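Local coordinates for Serine/threonine/tyrosine-interacting protein (Homo sapiens, PDB 2R0B) that is a catalytically inactive phosphatase that anchors the kinases ERK1 and ERK2 in the nucleus and binds the F-box of FBXW7, keeping it out of its ubiquitin ligase complex, at residues A[60-65]-A[76-81]; A[70-75]-A[138-143]. All coordinates share one frame; numbering follows the deposited sequence. Where two conformers were deposited one is given.

Contact 1 of 2, residues A[60-65]-A[76-81]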
loop_
_atom_site.group_PDB
_atom_site.type_symbol
_atom_site.label_atom_id
_atom_site.label_comp_id
_atom_site.label_asym_id
_atom_site.label_seq_id
_atom_site.Cartn_x
_atom_site.Cartn_y
_atom_site.Cartn_z
ATOM N N LEU A 60 -4.253 -5.437 7.849
ATOM C CA LEU A 60 -5.449 -5.198 7.069
ATOM C C LEU A 60 -5.295 -5.996 5.785
ATOM O O LEU A 60 -4.428 -5.694 4.964
ATOM C CB LEU A 60 -5.631 -3.702 6.777
ATOM C CG LEU A 60 -6.842 -3.316 5.942
ATOM C CD1 LEU A 60 -8.093 -3.704 6.704
ATOM C CD2 LEU A 60 -6.906 -1.805 5.668
ATOM N N VAL A 61 -6.096 -7.049 5.625
ATOM C CA VAL A 61 -5.976 -7.943 4.451
ATOM C C VAL A 61 -7.055 -7.602 3.433
ATOM O O VAL A 61 -8.248 -7.599 3.757
ATOM C CB VAL A 61 -6.067 -9.440 4.856
ATOM C CG1 VAL A 61 -6.030 -10.344 3.625
ATOM C CG2 VAL A 61 -4.968 -9.811 5.827
ATOM N N LEU A 62 -6.630 -7.324 2.199
ATOM C CA LEU A 62 -7.544 -6.878 1.147
ATOM C C LEU A 62 -7.499 -7.857 -0.009
ATOM O O LEU A 62 -6.466 -8.019 -0.671
ATOM C CB LEU A 62 -7.190 -5.468 0.633
ATOM C CG LEU A 62 -7.221 -4.301 1.622
ATOM C CD1 LEU A 62 -6.763 -2.987 0.974
ATOM C CD2 LEU A 62 -8.586 -4.121 2.285
ATOM N N ASP A 63 -8.629 -8.508 -0.228
ATOM C CA ASP A 63 -8.790 -9.440 -1.341
ATOM C C ASP A 63 -9.058 -8.626 -2.614
ATOM O O ASP A 63 -10.190 -8.186 -2.883
ATOM C CB ASP A 63 -9.918 -10.412 -0.996
ATOM C CG ASP A 63 -10.364 -11.253 -2.171
ATOM O OD1 ASP A 63 -9.576 -11.429 -3.122
ATOM O OD2 ASP A 63 -11.517 -11.772 -2.140
ATOM N N ILE A 64 -7.997 -8.409 -3.392
ATOM C CA ILE A 64 -8.057 -7.535 -4.580
ATOM C C ILE A 64 -7.302 -8.184 -5.733
ATOM O O ILE A 64 -6.166 -8.625 -5.539
ATOM C CB ILE A 64 -7.390 -6.144 -4.294
ATOM C CG1 ILE A 64 -8.197 -5.370 -3.235
ATOM C CG2 ILE A 64 -7.245 -5.329 -5.613
ATOM C CD1 ILE A 64 -7.596 -4.100 -2.717
ATOM N N ALA A 65 -7.925 -8.250 -6.913
ATOM C CA ALA A 65 -7.240 -8.683 -8.142
ATOM C C ALA A 65 -6.539 -7.528 -8.845
ATOM O O ALA A 65 -7.040 -6.390 -8.838
ATOM C CB ALA A 65 -8.232 -9.313 -9.082
ATOM N N PHE A 76 -10.440 2.823 -0.495
ATOM C CA PHE A 76 -9.605 3.986 -0.184
ATOM C C PHE A 76 -9.894 4.625 1.195
ATOM O O PHE A 76 -8.966 4.916 1.914
ATOM C CB PHE A 76 -9.614 5.031 -1.317
ATOM C CG PHE A 76 -8.947 4.552 -2.595
ATOM C CD1 PHE A 76 -8.014 3.519 -2.573
ATOM C CD2 PHE A 76 -9.221 5.164 -3.806
ATOM C CE1 PHE A 76 -7.391 3.080 -3.773
ATOM C CE2 PHE A 76 -8.610 4.735 -4.997
ATOM C CZ PHE A 76 -7.690 3.708 -4.977
ATOM N N PRO A 77 -11.190 4.831 1.563
ATOM C CA PRO A 77 -11.448 5.381 2.901
ATOM C C PRO A 77 -10.908 4.505 4.029
ATOM O O PRO A 77 -10.332 5.051 4.975
ATOM C CB PRO A 77 -12.993 5.513 2.943
ATOM C CG PRO A 77 -13.358 5.682 1.461
ATOM C CD PRO A 77 -12.440 4.683 0.787
ATOM N N MET A 78 -11.033 3.181 3.872
ATOM C CA MET A 78 -10.590 2.180 4.841
ATOM C C MET A 78 -9.082 2.274 5.048
ATOM O O MET A 78 -8.580 2.301 6.172
ATOM C CB MET A 78 -10.986 0.781 4.315
ATOM C CG MET A 78 -10.543 -0.450 5.138
ATOM S SD MET A 78 -11.178 -2.043 4.497
ATOM C CE MET A 78 -12.932 -1.731 4.261
ATOM N N THR A 79 -8.344 2.302 3.937
ATOM C CA THR A 79 -6.883 2.281 4.053
ATOM C C THR A 79 -6.329 3.610 4.556
ATOM O O THR A 79 -5.360 3.627 5.315
ATOM C CB THR A 79 -6.193 1.828 2.757
ATOM O OG1 THR A 79 -6.520 2.738 1.705
ATOM C CG2 THR A 79 -6.672 0.411 2.404
ATOM N N LYS A 80 -6.968 4.711 4.173
ATOM C CA LYS A 80 -6.603 6.036 4.693
ATOM C C LYS A 80 -6.759 6.081 6.228
ATOM O O LYS A 80 -5.855 6.532 6.940
ATOM C CB LYS A 80 -7.456 7.117 4.017
ATOM C CG LYS A 80 -7.481 8.525 4.682
ATOM C CD LYS A 80 -6.233 9.354 4.447
ATOM C CE LYS A 80 -6.402 10.798 4.993
ATOM N NZ LYS A 80 -5.104 11.344 5.511
ATOM N N GLU A 81 -7.894 5.583 6.722
ATOM C CA GLU A 81 -8.167 5.484 8.164
ATOM C C GLU A 81 -7.119 4.608 8.869
ATOM O O GLU A 81 -6.582 4.991 9.912
ATOM C CB GLU A 81 -9.607 4.970 8.380
ATOM C CG GLU A 81 -9.969 4.554 9.807
ATOM C CD GLU A 81 -11.397 4.022 9.909
ATOM O OE1 GLU A 81 -11.771 3.114 9.128
ATOM O OE2 GLU A 81 -12.150 4.526 10.777
#
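In the beta-alpha-beta crossover of the phosphatase domain, Leu-60 and Leu-62 of strand 58-63 pack on Met-78 and Thr-79 in the first turns of helix 76-88, which runs back roughly antiparallel to the strand, 161° between the two short axes. The join is wholly apolar: methyl groups of the leucines and of Thr-79 meet each other and the CG and sulfur of Met-78. The CG2 methyl of Thr-79 fits against both leucines, 3.7 Å from Leu-62 CD1 and 4.0 Å from Leu-60 CD2; the side chains of Leu-60 and Thr-79 cross at about a right angle. With chi1 at 61°, OG1 of Thr-79 sits between its own backbone N and carbonyl carbon, near the carbonyls of Phe-75 and Phe-76, to which it is bound weakly at most. Met-78 CG lies 3.9 Å from Leu-60 CD2. In the conformer described, the chain bends at chi3 (-49°), and the side chains of Met-78 and Leu-62 slide past each other in opposite directions; a second conformer was deposited, so the contacts of Met-78 are less certain. Leu-60 and Leu-62 are tied by backbone hydrogen bonds to strand 36-41, the inner neighbour of this edge strand. Ile-38 of that strand touches both Leu-62 and Thr-79, and Phe-107 of helix 103-116 adjoins Thr-79, so the helix beds on two strands and a second helix.

Contact 2 of 2, residues A[70-75]-A[138-143]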
loop_
_atom_site.group_PDB
_atom_site.type_symbol
_atom_site.label_atom_id
_atom_site.label_comp_id
_atom_site.label_asym_id
_atom_site.label_seq_id
_atom_site.Cartn_x
_atom_site.Cartn_y
_atom_site.Cartn_z
ATOM N N GLU A 70 -11.206 -4.339 -11.556
ATOM C CA GLU A 70 -11.312 -4.567 -10.111
ATOM C C GLU A 70 -11.602 -3.222 -9.435
ATOM O O GLU A 70 -11.014 -2.202 -9.775
ATOM C CB GLU A 70 -10.026 -5.199 -9.561
ATOM C CG GLU A 70 -9.934 -5.297 -8.021
ATOM C CD GLU A 70 -10.989 -6.217 -7.418
ATOM O OE1 GLU A 70 -10.624 -7.354 -7.020
ATOM O OE2 GLU A 70 -12.186 -5.819 -7.390
ATOM N N ASN A 71 -12.557 -3.214 -8.520
ATOM C CA ASN A 71 -12.860 -2.019 -7.743
ATOM C C ASN A 71 -11.944 -1.917 -6.531
ATOM O O ASN A 71 -12.033 -2.730 -5.585
ATOM C CB ASN A 71 -14.327 -2.061 -7.297
ATOM C CG ASN A 71 -14.740 -0.875 -6.416
ATOM O OD1 ASN A 71 -13.916 -0.195 -5.789
ATOM N ND2 ASN A 71 -16.055 -0.638 -6.357
ATOM N N ILE A 72 -11.064 -0.916 -6.549
ATOM C CA ILE A 72 -10.262 -0.589 -5.353
ATOM C C ILE A 72 -10.696 0.718 -4.682
ATOM O O ILE A 72 -10.409 0.923 -3.515
ATOM C CB ILE A 72 -8.740 -0.507 -5.648
ATOM C CG1 ILE A 72 -8.414 0.625 -6.637
ATOM C CG2 ILE A 72 -8.211 -1.868 -6.103
ATOM C CD1 ILE A 72 -6.880 0.770 -6.915
ATOM N N ILE A 73 -11.380 1.604 -5.405
ATOM C CA ILE A 73 -11.860 2.856 -4.789
ATOM C C ILE A 73 -12.739 2.607 -3.553
ATOM O O ILE A 73 -12.678 3.365 -2.584
ATOM C CB ILE A 73 -12.556 3.780 -5.829
ATOM C CG1 ILE A 73 -12.855 5.153 -5.227
ATOM C CG2 ILE A 73 -13.804 3.105 -6.407
ATOM C CD1 ILE A 73 -13.418 6.163 -6.241
ATOM N N ARG A 74 -13.522 1.520 -3.569
ATOM C CA ARG A 74 -14.327 1.165 -2.395
ATOM C C ARG A 74 -13.518 1.065 -1.082
ATOM O O ARG A 74 -14.089 1.231 0.005
ATOM C CB ARG A 74 -15.102 -0.139 -2.637
ATOM C CG ARG A 74 -14.193 -1.355 -2.850
ATOM C CD ARG A 74 -14.961 -2.581 -3.242
ATOM N NE ARG A 74 -14.072 -3.592 -3.795
ATOM C CZ ARG A 74 -14.179 -4.902 -3.576
ATOM N NH1 ARG A 74 -15.135 -5.393 -2.799
ATOM N NH2 ARG A 74 -13.309 -5.732 -4.131
ATOM N N PHE A 75 -12.210 0.797 -1.188
ATOM C CA PHE A 75 -11.374 0.586 0.006
ATOM C C PHE A 75 -10.471 1.787 0.350
ATOM O O PHE A 75 -9.829 1.780 1.428
ATOM C CB PHE A 75 -10.488 -0.680 -0.119
ATOM C CG PHE A 75 -11.251 -1.993 -0.078
ATOM C CD1 PHE A 75 -12.088 -2.302 0.991
ATOM C CD2 PHE A 75 -11.103 -2.928 -1.102
ATOM C CE1 PHE A 75 -12.800 -3.512 0.999
ATOM C CE2 PHE A 75 -11.788 -4.138 -1.093
ATOM C CZ PHE A 75 -12.633 -4.436 -0.036
ATOM N N ALA A 138 -4.399 0.891 -15.734
ATOM C CA ALA A 138 -5.174 2.054 -16.155
ATOM C C ALA A 138 -6.489 2.182 -15.406
ATOM O O ALA A 138 -6.942 3.300 -15.136
ATOM C CB ALA A 138 -5.424 1.999 -17.684
ATOM N N GLY A 139 -7.073 1.050 -15.017
ATOM C CA GLY A 139 -8.342 1.081 -14.298
ATOM C C GLY A 139 -8.129 1.740 -12.951
ATOM O O GLY A 139 -8.936 2.559 -12.495
ATOM N N PHE A 140 -7.002 1.395 -12.340
ATOM C CA PHE A 140 -6.606 1.906 -11.042
ATOM C C PHE A 140 -6.291 3.401 -11.138
ATOM O O PHE A 140 -6.601 4.172 -10.216
ATOM C CB PHE A 140 -5.370 1.154 -10.529
ATOM C CG PHE A 140 -5.641 -0.266 -10.102
ATOM C CD1 PHE A 140 -6.935 -0.788 -10.070
ATOM C CD2 PHE A 140 -4.573 -1.087 -9.707
ATOM C CE1 PHE A 140 -7.157 -2.111 -9.627
ATOM C CE2 PHE A 140 -4.797 -2.406 -9.281
ATOM C CZ PHE A 140 -6.077 -2.912 -9.254
ATOM N N VAL A 141 -5.684 3.824 -12.243
ATOM C CA VAL A 141 -5.387 5.247 -12.423
ATOM C C VAL A 141 -6.679 6.063 -12.498
ATOM O O VAL A 141 -6.841 7.062 -11.788
ATOM C CB VAL A 141 -4.520 5.502 -13.641
ATOM C CG1 VAL A 141 -4.329 7.027 -13.845
ATOM C CG2 VAL A 141 -3.183 4.803 -13.486
ATOM N N HIS A 142 -7.605 5.618 -13.342
ATOM C CA HIS A 142 -8.926 6.227 -13.370
ATOM C C HIS A 142 -9.581 6.282 -11.987
ATOM O O HIS A 142 -10.198 7.299 -11.645
ATOM C CB HIS A 142 -9.829 5.512 -14.374
ATOM C CG HIS A 142 -9.513 5.840 -15.795
ATOM N ND1 HIS A 142 -10.334 6.626 -16.579
ATOM C CD2 HIS A 142 -8.442 5.532 -16.561
ATOM C CE1 HIS A 142 -9.798 6.755 -17.781
ATOM N NE2 HIS A 142 -8.645 6.107 -17.794
ATOM N N GLN A 143 -9.475 5.197 -11.209
ATOM C CA GLN A 143 -10.140 5.173 -9.890
ATOM C C GLN A 143 -9.480 6.127 -8.896
ATOM O O GLN A 143 -10.165 6.702 -8.038
ATOM C CB GLN A 143 -10.214 3.764 -9.310
ATOM C CG GLN A 143 -11.202 2.880 -10.036
ATOM C CD GLN A 143 -11.200 1.473 -9.523
ATOM O OE1 GLN A 143 -11.411 1.216 -8.321
ATOM N NE2 GLN A 143 -10.989 0.533 -10.437
#
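The loop 70-75 passes the first turns of helix 138-152, drawing nearest where the CA atoms of Ile-73 and Gln-143 stand 5.9 Å apart, and closes in a 3-10 turn at 73-75. Gln-143 reaches across with a chain extended beyond CG, and its terminal amide binds the loop backbone through three hydrogen bonds. NE2 donates almost straight to Glu-70 O, 2.8 Å at 177°, with that oxygen in the plane of the amide. OE1 accepts twice in its carbonyl plane: from Ile-72 N at 2.8 Å, on a lone pair, and from Ile-73 N at 2.9 Å. Beside this, Ile-72 lays its CD1 methyl over one face of Phe-140, offset toward the rim, a CH-pi contact 3.8 Å from the ring centroid. The CG2 branch of Ile-72 meets CE1 of the same ring at 3.7 Å, while Glu-70 O lies at the ring edge, in plane. The loop also braces itself: Asn-71 OD1 takes the N-H of Arg-74 in an Asx motif, and Arg-74 NE bonds to Asn-71 O. Arg-74 NH2 forms a salt bridge with OE2 of Glu-70, whose carboxylate is also engaged by Ala-65. An alanine in place of Gln-143 would probably leave Glu-70 O and the N-H groups of Ile-72 and Ile-73 without their side-chain partner, and the loop freer to shift from the helix. One neutral amide thus serves donors and acceptor of the loop backbone alike, which fixes the rotation of the amide and probably helps hold the loop against helix 138-152.

In the fold
The two contacts, with centres about 11 Å apart, interlock along one chain path: loop 70-75 is the later half of the connection from strand 58-63 to helix 76-88. They also touch directly. Glu-70 OE1 lies 2.8 Å from Ala-65 N, a probable hydrogen bond, and Ile-64 CG2 packs 3.6 Å from Ile-72 CG2; Ala-65 O approaches Phe-140 CZ at 3.6 Å. Segment 60-65 and contact 2 both reach Arg-103, by sequence the last residue of the signature loop that in active relatives forms the catalytic centre: Ile-64 O accepts from it, and Phe-140 touches it. A sulfate, probably from the crystallisation liquor, sits about 6 Å from the Phe-140 side chain.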